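Local coordinates for protein glycosyl transferase family 8 (PDB 5GVV) that transfers galactose from UDP-galactose to the terminal glucose of the GlcNAc-Glc glycan on the serine-rich repeat protein PsrP, the third step in its O-glycosylation, at residues C28-S32 with I258-W262; Y127-A131 with F141-L146; I292-E297 with L319-V325. Residues are numbered along the deposited sequence.

Contact 1: residues C28-S32 with I258-W262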
loop_
_atom_site.group_PDB
_atom_site.type_symbol
_atom_site.label_atom_id
_atom_site.label_comp_id
_atom_site.label_asym_id
_atom_site.label_seq_id
_atom_site.Cartn_x
_atom_site.Cartn_y
_atom_site.Cartn_z
ATOM N N CYS A 28 10.743 6.976 12.420
ATOM C CA CYS A 28 10.627 6.304 13.716
ATOM C C CYS A 28 11.788 5.347 13.963
ATOM O O CYS A 28 12.134 5.061 15.109
ATOM C CB CYS A 28 9.301 5.540 13.807
ATOM S SG CYS A 28 7.842 6.595 13.796
ATOM N N ARG A 29 12.370 4.837 12.883
ATOM C CA ARG A 29 13.537 3.973 12.976
ATOM C C ARG A 29 14.683 4.666 13.721
ATOM O O ARG A 29 15.410 4.030 14.493
ATOM C CB ARG A 29 13.991 3.579 11.569
ATOM C CG ARG A 29 15.305 2.816 11.515
ATOM C CD ARG A 29 15.229 1.509 12.291
ATOM N NE ARG A 29 16.435 0.710 12.101
ATOM C CZ ARG A 29 17.509 0.779 12.885
ATOM N NH1 ARG A 29 17.536 1.605 13.921
ATOM N NH2 ARG A 29 18.561 0.017 12.632
ATOM N N HIS A 30 14.821 5.974 13.512
ATOM C CA HIS A 30 15.989 6.693 14.008
ATOM C C HIS A 30 15.663 7.759 15.057
ATOM O O HIS A 30 16.572 8.381 15.606
ATOM C CB HIS A 30 16.742 7.332 12.838
ATOM C CG HIS A 30 17.212 6.347 11.812
ATOM N ND1 HIS A 30 18.286 5.508 12.020
ATOM C CD2 HIS A 30 16.753 6.067 10.569
ATOM C CE1 HIS A 30 18.468 4.755 10.952
ATOM N NE2 HIS A 30 17.550 5.073 10.055
ATOM N N ASN A 31 14.374 7.961 15.330
ATOM C CA ASN A 31 13.936 8.991 16.266
ATOM C C ASN A 31 12.747 8.530 17.110
ATOM O O ASN A 31 11.713 8.127 16.570
ATOM C CB ASN A 31 13.560 10.277 15.516
ATOM C CG ASN A 31 14.702 10.824 14.673
ATOM O OD1 ASN A 31 15.428 11.732 15.094
ATOM N ND2 ASN A 31 14.863 10.275 13.472
ATOM N N SER A 32 12.893 8.581 18.431
ATOM C CA SER A 32 11.803 8.219 19.336
ATOM C C SER A 32 11.091 9.464 19.862
ATOM O O SER A 32 11.458 10.592 19.515
ATOM C CB SER A 32 12.332 7.385 20.505
ATOM O OG SER A 32 13.365 8.067 21.201
ATOM N N ILE A 258 11.552 -2.145 13.796
ATOM C CA ILE A 258 11.711 -0.800 14.340
ATOM C C ILE A 258 11.479 -0.790 15.849
ATOM O O ILE A 258 12.267 -0.217 16.604
ATOM C CB ILE A 258 10.756 0.194 13.652
ATOM C CG1 ILE A 258 11.046 0.245 12.148
ATOM C CG2 ILE A 258 10.853 1.588 14.290
ATOM C CD1 ILE A 258 10.012 1.008 11.340
ATOM N N LEU A 259 10.395 -1.430 16.281
ATOM C CA LEU A 259 10.065 -1.513 17.700
ATOM C C LEU A 259 11.115 -2.307 18.482
ATOM O O LEU A 259 11.483 -1.928 19.594
ATOM C CB LEU A 259 8.677 -2.130 17.883
ATOM C CG LEU A 259 7.519 -1.287 17.349
ATOM C CD1 LEU A 259 6.252 -2.117 17.248
ATOM C CD2 LEU A 259 7.290 -0.073 18.232
ATOM N N ASN A 260 11.607 -3.394 17.893
ATOM C CA ASN A 260 12.623 -4.221 18.546
ATOM C C ASN A 260 13.946 -3.496 18.824
ATOM O O ASN A 260 14.600 -3.754 19.841
ATOM C CB ASN A 260 12.896 -5.489 17.730
ATOM C CG ASN A 260 14.069 -6.282 18.267
ATOM O OD1 ASN A 260 15.217 -6.073 17.864
ATOM N ND2 ASN A 260 13.792 -7.189 19.194
ATOM N N GLU A 261 14.345 -2.607 17.918
ATOM C CA GLU A 261 15.555 -1.812 18.111
ATOM C C GLU A 261 15.424 -0.903 19.331
ATOM O O GLU A 261 16.339 -0.816 20.152
ATOM C CB GLU A 261 15.847 -0.968 16.868
ATOM C CG GLU A 261 16.230 -1.775 15.639
ATOM C CD GLU A 261 17.686 -2.208 15.648
ATOM O OE1 GLU A 261 18.460 -1.697 16.488
ATOM O OE2 GLU A 261 18.055 -3.057 14.807
ATOM N N TRP A 262 14.286 -0.222 19.443
ATOM C CA TRP A 262 14.035 0.655 20.581
ATOM C C TRP A 262 13.849 -0.137 21.872
ATOM O O TRP A 262 14.401 0.230 22.908
ATOM C CB TRP A 262 12.812 1.543 20.324
ATOM C CG TRP A 262 13.063 2.596 19.284
ATOM C CD1 TRP A 262 12.487 2.687 18.048
ATOM C CD2 TRP A 262 13.975 3.695 19.383
ATOM N NE1 TRP A 262 12.979 3.782 17.377
ATOM C CE2 TRP A 262 13.896 4.418 18.178
ATOM C CE3 TRP A 262 14.847 4.145 20.382
ATOM C CZ2 TRP A 262 14.664 5.563 17.939
ATOM C CZ3 TRP A 262 15.602 5.279 20.148
ATOM C CH2 TRP A 262 15.506 5.976 18.938
HETATM O O HOH W 1 13.983 1.561 15.202
#

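Contact 2: residues Y127-A131 with F141-L146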
loop_
_atom_site.group_PDB
_atom_site.type_symbol
_atom_site.label_atom_id
_atom_site.label_comp_id
_atom_site.label_asym_id
_atom_site.label_seq_id
_atom_site.Cartn_x
_atom_site.Cartn_y
_atom_site.Cartn_z
ATOM N N TYR A 127 9.683 32.841 10.251
ATOM C CA TYR A 127 8.451 32.054 10.166
ATOM C C TYR A 127 8.762 30.562 10.033
ATOM O O TYR A 127 7.960 29.711 10.437
ATOM C CB TYR A 127 7.609 32.491 8.964
ATOM C CG TYR A 127 6.961 33.862 9.072
ATOM C CD1 TYR A 127 5.616 33.992 9.393
ATOM C CD2 TYR A 127 7.689 35.021 8.820
ATOM C CE1 TYR A 127 5.016 35.235 9.475
ATOM C CE2 TYR A 127 7.097 36.268 8.900
ATOM C CZ TYR A 127 5.763 36.367 9.227
ATOM O OH TYR A 127 5.173 37.606 9.312
ATOM N N LEU A 128 9.924 30.252 9.461
ATOM C CA LEU A 128 10.316 28.863 9.243
ATOM C C LEU A 128 11.802 28.705 8.936
ATOM O O LEU A 128 12.530 29.690 8.776
ATOM C CB LEU A 128 9.483 28.241 8.111
ATOM C CG LEU A 128 9.632 28.786 6.683
ATOM C CD1 LEU A 128 10.734 28.069 5.903
ATOM C CD2 LEU A 128 8.318 28.698 5.928
ATOM N N ALA A 129 12.236 27.448 8.858
ATOM C CA ALA A 129 13.570 27.105 8.370
ATOM C C ALA A 129 13.419 26.098 7.237
ATOM O O ALA A 129 12.571 25.202 7.312
ATOM C CB ALA A 129 14.425 26.519 9.486
ATOM N N ALA A 130 14.233 26.233 6.192
ATOM C CA ALA A 130 14.128 25.338 5.040
ATOM C C ALA A 130 15.449 25.249 4.279
ATOM O O ALA A 130 16.297 26.137 4.387
ATOM C CB ALA A 130 13.017 25.807 4.109
ATOM N N ALA A 131 15.616 24.182 3.503
ATOM C CA ALA A 131 16.798 24.029 2.655
ATOM C C ALA A 131 16.552 24.663 1.293
ATOM O O ALA A 131 15.407 24.763 0.848
ATOM C CB ALA A 131 17.161 22.549 2.486
ATOM N N PHE A 141 13.512 28.219 -1.509
ATOM C CA PHE A 141 13.689 26.985 -0.755
ATOM C C PHE A 141 12.782 25.851 -1.230
ATOM O O PHE A 141 11.733 26.092 -1.837
ATOM C CB PHE A 141 13.459 27.243 0.735
ATOM C CG PHE A 141 12.123 27.864 1.052
ATOM C CD1 PHE A 141 10.992 27.073 1.202
ATOM C CD2 PHE A 141 12.007 29.235 1.232
ATOM C CE1 PHE A 141 9.763 27.638 1.503
ATOM C CE2 PHE A 141 10.781 29.810 1.534
ATOM C CZ PHE A 141 9.655 29.008 1.668
ATOM N N ASN A 142 13.184 24.616 -0.943
ATOM C CA ASN A 142 12.309 23.474 -1.190
ATOM C C ASN A 142 11.330 23.314 -0.030
ATOM O O ASN A 142 11.722 23.407 1.132
ATOM C CB ASN A 142 13.111 22.192 -1.393
ATOM C CG ASN A 142 12.225 20.985 -1.633
ATOM O OD1 ASN A 142 11.747 20.356 -0.691
ATOM N ND2 ASN A 142 12.000 20.657 -2.900
ATOM N N ALA A 143 10.065 23.060 -0.344
ATOM C CA ALA A 143 9.005 23.083 0.662
ATOM C C ALA A 143 8.768 21.739 1.343
ATOM O O ALA A 143 7.903 21.628 2.217
ATOM C CB ALA A 143 7.714 23.578 0.037
ATOM N N GLY A 144 9.528 20.724 0.939
ATOM C CA GLY A 144 9.310 19.370 1.423
ATOM C C GLY A 144 9.772 19.116 2.847
ATOM O O GLY A 144 9.404 18.106 3.457
ATOM N N VAL A 145 10.597 20.014 3.377
ATOM C CA VAL A 145 11.040 19.911 4.765
ATOM C C VAL A 145 10.988 21.297 5.390
ATOM O O VAL A 145 11.787 22.172 5.043
ATOM C CB VAL A 145 12.484 19.379 4.880
ATOM C CG1 VAL A 145 12.936 19.384 6.344
ATOM C CG2 VAL A 145 12.605 17.985 4.282
ATOM N N LEU A 146 10.043 21.506 6.299
ATOM C CA LEU A 146 9.860 22.823 6.890
ATOM C C LEU A 146 9.860 22.751 8.406
ATOM O O LEU A 146 8.976 22.126 9.003
ATOM C CB LEU A 146 8.555 23.456 6.400
ATOM C CG LEU A 146 8.462 23.700 4.897
ATOM C CD1 LEU A 146 7.089 24.204 4.513
ATOM C CD2 LEU A 146 9.519 24.693 4.464
HETATM O O HOH W 2 13.533 22.543 2.957
#

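Contact 3: residues I292-E297 with L319-V325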
loop_
_atom_site.group_PDB
_atom_site.type_symbol
_atom_site.label_atom_id
_atom_site.label_comp_id
_atom_site.label_asym_id
_atom_site.label_seq_id
_atom_site.Cartn_x
_atom_site.Cartn_y
_atom_site.Cartn_z
ATOM N N ILE A 292 -23.119 13.909 19.492
ATOM C CA ILE A 292 -22.280 12.745 19.177
ATOM C C ILE A 292 -20.771 13.014 19.301
ATOM O O ILE A 292 -20.018 12.156 19.780
ATOM C CB ILE A 292 -22.625 12.120 17.787
ATOM C CG1 ILE A 292 -21.875 10.802 17.585
ATOM C CG2 ILE A 292 -22.314 13.083 16.651
ATOM C CD1 ILE A 292 -22.144 9.784 18.676
ATOM N N ASP A 293 -20.329 14.202 18.894
ATOM C CA ASP A 293 -18.914 14.550 19.006
ATOM C C ASP A 293 -18.497 14.591 20.472
ATOM O O ASP A 293 -17.456 14.049 20.858
ATOM C CB ASP A 293 -18.637 15.904 18.350
ATOM C CG ASP A 293 -18.928 15.902 16.864
ATOM O OD1 ASP A 293 -20.119 15.831 16.489
ATOM O OD2 ASP A 293 -17.964 15.976 16.074
ATOM N N TYR A 294 -19.323 15.235 21.290
ATOM C CA TYR A 294 -19.057 15.338 22.714
ATOM C C TYR A 294 -19.004 13.954 23.355
ATOM O O TYR A 294 -18.081 13.654 24.113
ATOM C CB TYR A 294 -20.130 16.197 23.391
ATOM C CG TYR A 294 -20.046 16.170 24.896
ATOM C CD1 TYR A 294 -19.136 16.974 25.575
ATOM C CD2 TYR A 294 -20.864 15.331 25.636
ATOM C CE1 TYR A 294 -19.056 16.945 26.956
ATOM C CE2 TYR A 294 -20.785 15.289 27.008
ATOM C CZ TYR A 294 -19.885 16.097 27.660
ATOM O OH TYR A 294 -19.818 16.044 29.029
ATOM N N LEU A 295 -19.991 13.112 23.046
ATOM C CA LEU A 295 -20.059 11.766 23.616
ATOM C C LEU A 295 -18.824 10.953 23.237
ATOM O O LEU A 295 -18.234 10.274 24.076
ATOM C CB LEU A 295 -21.325 11.041 23.156
ATOM C CG LEU A 295 -22.666 11.688 23.507
ATOM C CD1 LEU A 295 -23.832 10.837 23.015
ATOM C CD2 LEU A 295 -22.784 11.949 25.003
ATOM N N ALA A 296 -18.435 11.030 21.969
ATOM C CA ALA A 296 -17.241 10.338 21.496
ATOM C C ALA A 296 -16.007 10.780 22.274
ATOM O O ALA A 296 -15.200 9.943 22.694
ATOM C CB ALA A 296 -17.042 10.580 20.011
ATOM N N GLU A 297 -15.860 12.094 22.444
ATOM C CA GLU A 297 -14.725 12.665 23.168
ATOM C C GLU A 297 -14.682 12.168 24.609
ATOM O O GLU A 297 -13.618 11.819 25.124
ATOM C CB GLU A 297 -14.798 14.200 23.156
ATOM C CG GLU A 297 -14.499 14.845 21.806
ATOM C CD GLU A 297 -14.848 16.324 21.757
ATOM O OE1 GLU A 297 -14.217 17.051 20.961
ATOM O OE2 GLU A 297 -15.755 16.756 22.501
ATOM N N LEU A 319 -16.442 12.385 11.798
ATOM C CA LEU A 319 -16.359 11.592 13.024
ATOM C C LEU A 319 -15.275 10.511 12.940
ATOM O O LEU A 319 -14.936 9.897 13.951
ATOM C CB LEU A 319 -17.716 10.963 13.358
ATOM C CG LEU A 319 -18.878 11.904 13.685
ATOM C CD1 LEU A 319 -20.175 11.130 13.887
ATOM C CD2 LEU A 319 -18.559 12.752 14.915
ATOM N N THR A 320 -14.738 10.281 11.741
ATOM C CA THR A 320 -13.631 9.340 11.548
ATOM C C THR A 320 -12.337 9.762 12.252
ATOM O O THR A 320 -11.399 8.969 12.366
ATOM C CB THR A 320 -13.318 9.127 10.052
ATOM O OG1 THR A 320 -13.048 10.387 9.421
ATOM C CG2 THR A 320 -14.481 8.452 9.351
ATOM N N ARG A 321 -12.282 11.002 12.731
ATOM C CA ARG A 321 -11.110 11.477 13.459
ATOM C C ARG A 321 -11.043 10.840 14.845
ATOM O O ARG A 321 -9.986 10.851 15.486
ATOM C CB ARG A 321 -11.125 13.002 13.574
ATOM C CG ARG A 321 -12.162 13.566 14.546
ATOM C CD ARG A 321 -12.357 15.058 14.330
ATOM N NE ARG A 321 -13.234 15.667 15.333
ATOM C CZ ARG A 321 -14.563 15.642 15.280
ATOM N NH1 ARG A 321 -15.184 15.017 14.285
ATOM N NH2 ARG A 321 -15.282 16.235 16.229
ATOM N N PHE A 322 -12.173 10.285 15.294
ATOM C CA PHE A 322 -12.240 9.582 16.573
ATOM C C PHE A 322 -11.929 8.113 16.372
ATOM O O PHE A 322 -12.385 7.512 15.396
ATOM C CB PHE A 322 -13.636 9.698 17.190
ATOM C CG PHE A 322 -14.038 11.098 17.537
ATOM C CD1 PHE A 322 -13.497 11.731 18.647
ATOM C CD2 PHE A 322 -14.985 11.769 16.777
ATOM C CE1 PHE A 322 -13.878 13.019 18.983
ATOM C CE2 PHE A 322 -15.372 13.056 17.104
ATOM C CZ PHE A 322 -14.815 13.685 18.209
ATOM N N PRO A 323 -11.167 7.522 17.306
ATOM C CA PRO A 323 -10.806 6.107 17.208
ATOM C C PRO A 323 -11.957 5.203 17.628
ATOM O O PRO A 323 -11.884 3.995 17.402
ATOM C CB PRO A 323 -9.650 5.977 18.202
ATOM C CG PRO A 323 -9.924 7.037 19.232
ATOM C CD PRO A 323 -10.543 8.179 18.472
ATOM N N ASN A 324 -13.011 5.778 18.206
ATOM C CA ASN A 324 -14.110 4.975 18.731
ATOM C C ASN A 324 -15.479 5.192 18.062
ATOM O O ASN A 324 -16.514 4.799 18.613
ATOM C CB ASN A 324 -14.232 5.173 20.248
ATOM C CG ASN A 324 -14.512 6.615 20.631
ATOM O OD1 ASN A 324 -14.003 7.548 20.010
ATOM N ND2 ASN A 324 -15.329 6.804 21.661
ATOM N N VAL A 325 -15.496 5.813 16.886
ATOM C CA VAL A 325 -16.749 5.970 16.150
ATOM C C VAL A 325 -16.642 5.279 14.805
ATOM O O VAL A 325 -15.712 5.543 14.030
ATOM C CB VAL A 325 -17.104 7.450 15.907
ATOM C CG1 VAL A 325 -18.436 7.557 15.169
ATOM C CG2 VAL A 325 -17.166 8.215 17.225
HETATM O O HOH W 3 -18.015 16.110 13.504
HETATM O O HOH W 4 -12.768 9.314 21.777
#

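Contact 1: residues C28-S32 with I258-W262
A helix end commonly exposes carbonyls that its own coil can no longer use, and a side chain from elsewhere may take one. Here the taker is W262. Its m rotamer sends the indole across the gap, where NE1 donates to C28 O at 2.7 Å (161°). The six-membered ring is then covered on one face by S32, whose CB sits 3.8 Å from its centroid, 8° off the normal, a CH-pi contact. R29 behaves differently: its CA-to-CB bond points away, but a t-p-t chain folds the guanidinium round to E261. The resulting salt bridge is long, NH2 of R29 to OE2 of E261 at 3.8 Å, with the oxygen over the guanidinium face, so charge alone links them. I258 CG2 packs 3.8 Å from R29 CA, and one water donates to both R29 O and I258 O. The contact thus joins the C-terminal end of helix 17-30 to helix 255-263, with C28 and L259 also packing against helix 45-57.

Contact 2: residues Y127-A131 with F141-L146
Adjacent antiparallel strands need not pair directly along their whole length, and F141, A131 and L128 illustrate how a connection can splay and still close. F141, the most covered residue, has a p rotamer that lays its ring against the L128 and A130 side chains: CD1 of L128 lies over one ring face, 4.5 Å from F141 CZ, while F141 CB meets A130 CB at 3.7 Å. A131 contributes through its backbone. Its O accepts from N142 N at 2.9 Å, and its N donates to a water at 2.7 Å that in turn donates to N142 O and V145 O, both at 2.7 Å, so that the water bridges the separated backbones. L128 also reaches L146, CD1 to CD2 being 3.9 Å. N142 OD1 accepts from G144 N at 2.8 Å, an Asx turn just before strand 145-149, and also from N197; the N142 side chain lies beside H227, a manganese ligand, its nearest atom about 5 Å from the bound UDP. In the mixed sheet of this GT-A domain, strand 128-131 lies between antiparallel strand 145-149 and parallel strand 189-192, while helix 176-185 packs against L128 and F141.

Contact 3: residues I292-E297 with L319-V325
Where a helix packs against a connecting loop, a small side chain allows close approach, as A296 does on helix 292-298. At the helix start, I292 points toward the other segment and sets CG2 4.0 Å from L319 CD1, an apolar contact that continues inward to F304 and I306 on strand 302-307. One residue on, D293 supplies the charge. Its m rotamer brings OD2 to R321 NH2 at 2.7 Å, a salt bridge with nearly linear hydrogen-bond geometry (173°), in which the carboxylate oxygen lies near the guanidinium plane. A water reinforces the pair, donating to D293 OD2 at 2.6 Å and accepting from R321 NH1 at 3.1 Å. After Y294 and L295, which turn to helix 395-402, A296 returns to the interface. Its methyl lies squarely over the F322 ring, CB being 3.8 Å from the centroid and 7° off the normal, a CH-pi contact, and the same CB touches V325 CG2 at 3.7 Å. N324 ND2 is held mainly by V302 O, and its hydrogen bond to A296 O, at 3.3 Å, is weak; a water donates to A296 O at 2.7 Å and also to N324 OD1. Last, E297 packs its CG 3.4 Å from F322 CE1. The layout is that of an alpha/beta fold with a parallel sheet: helix 292-298 follows strand 278-283 and crosses to strand 302-307 as a beta-alpha-beta unit, and its flank meets the loop entering edge strand 325-328.

Overall arrangement
The three contacts divide between two sheets. Contacts 1 and 2 belong with the GT-A part: contact 2 lies within its mixed sheet beside the UDP and manganese site, whereas contact 1 ties helix 17-30, which follows the first strand of that sheet, to helix 255-263 much later in sequence. Contact 2 falls within the span between the two segments of contact 1, and their centres are 25 Å apart. Contact 3 comes after both, in the region built on the separate parallel sheet, its centre 30 Å from that of contact 1 and 34 Å from that of contact 2. None touches another, so the UDP and manganese neighbourhood, the junction of helices 17-30 and 255-263, and the parallel-sheet region are separate parts of the structure.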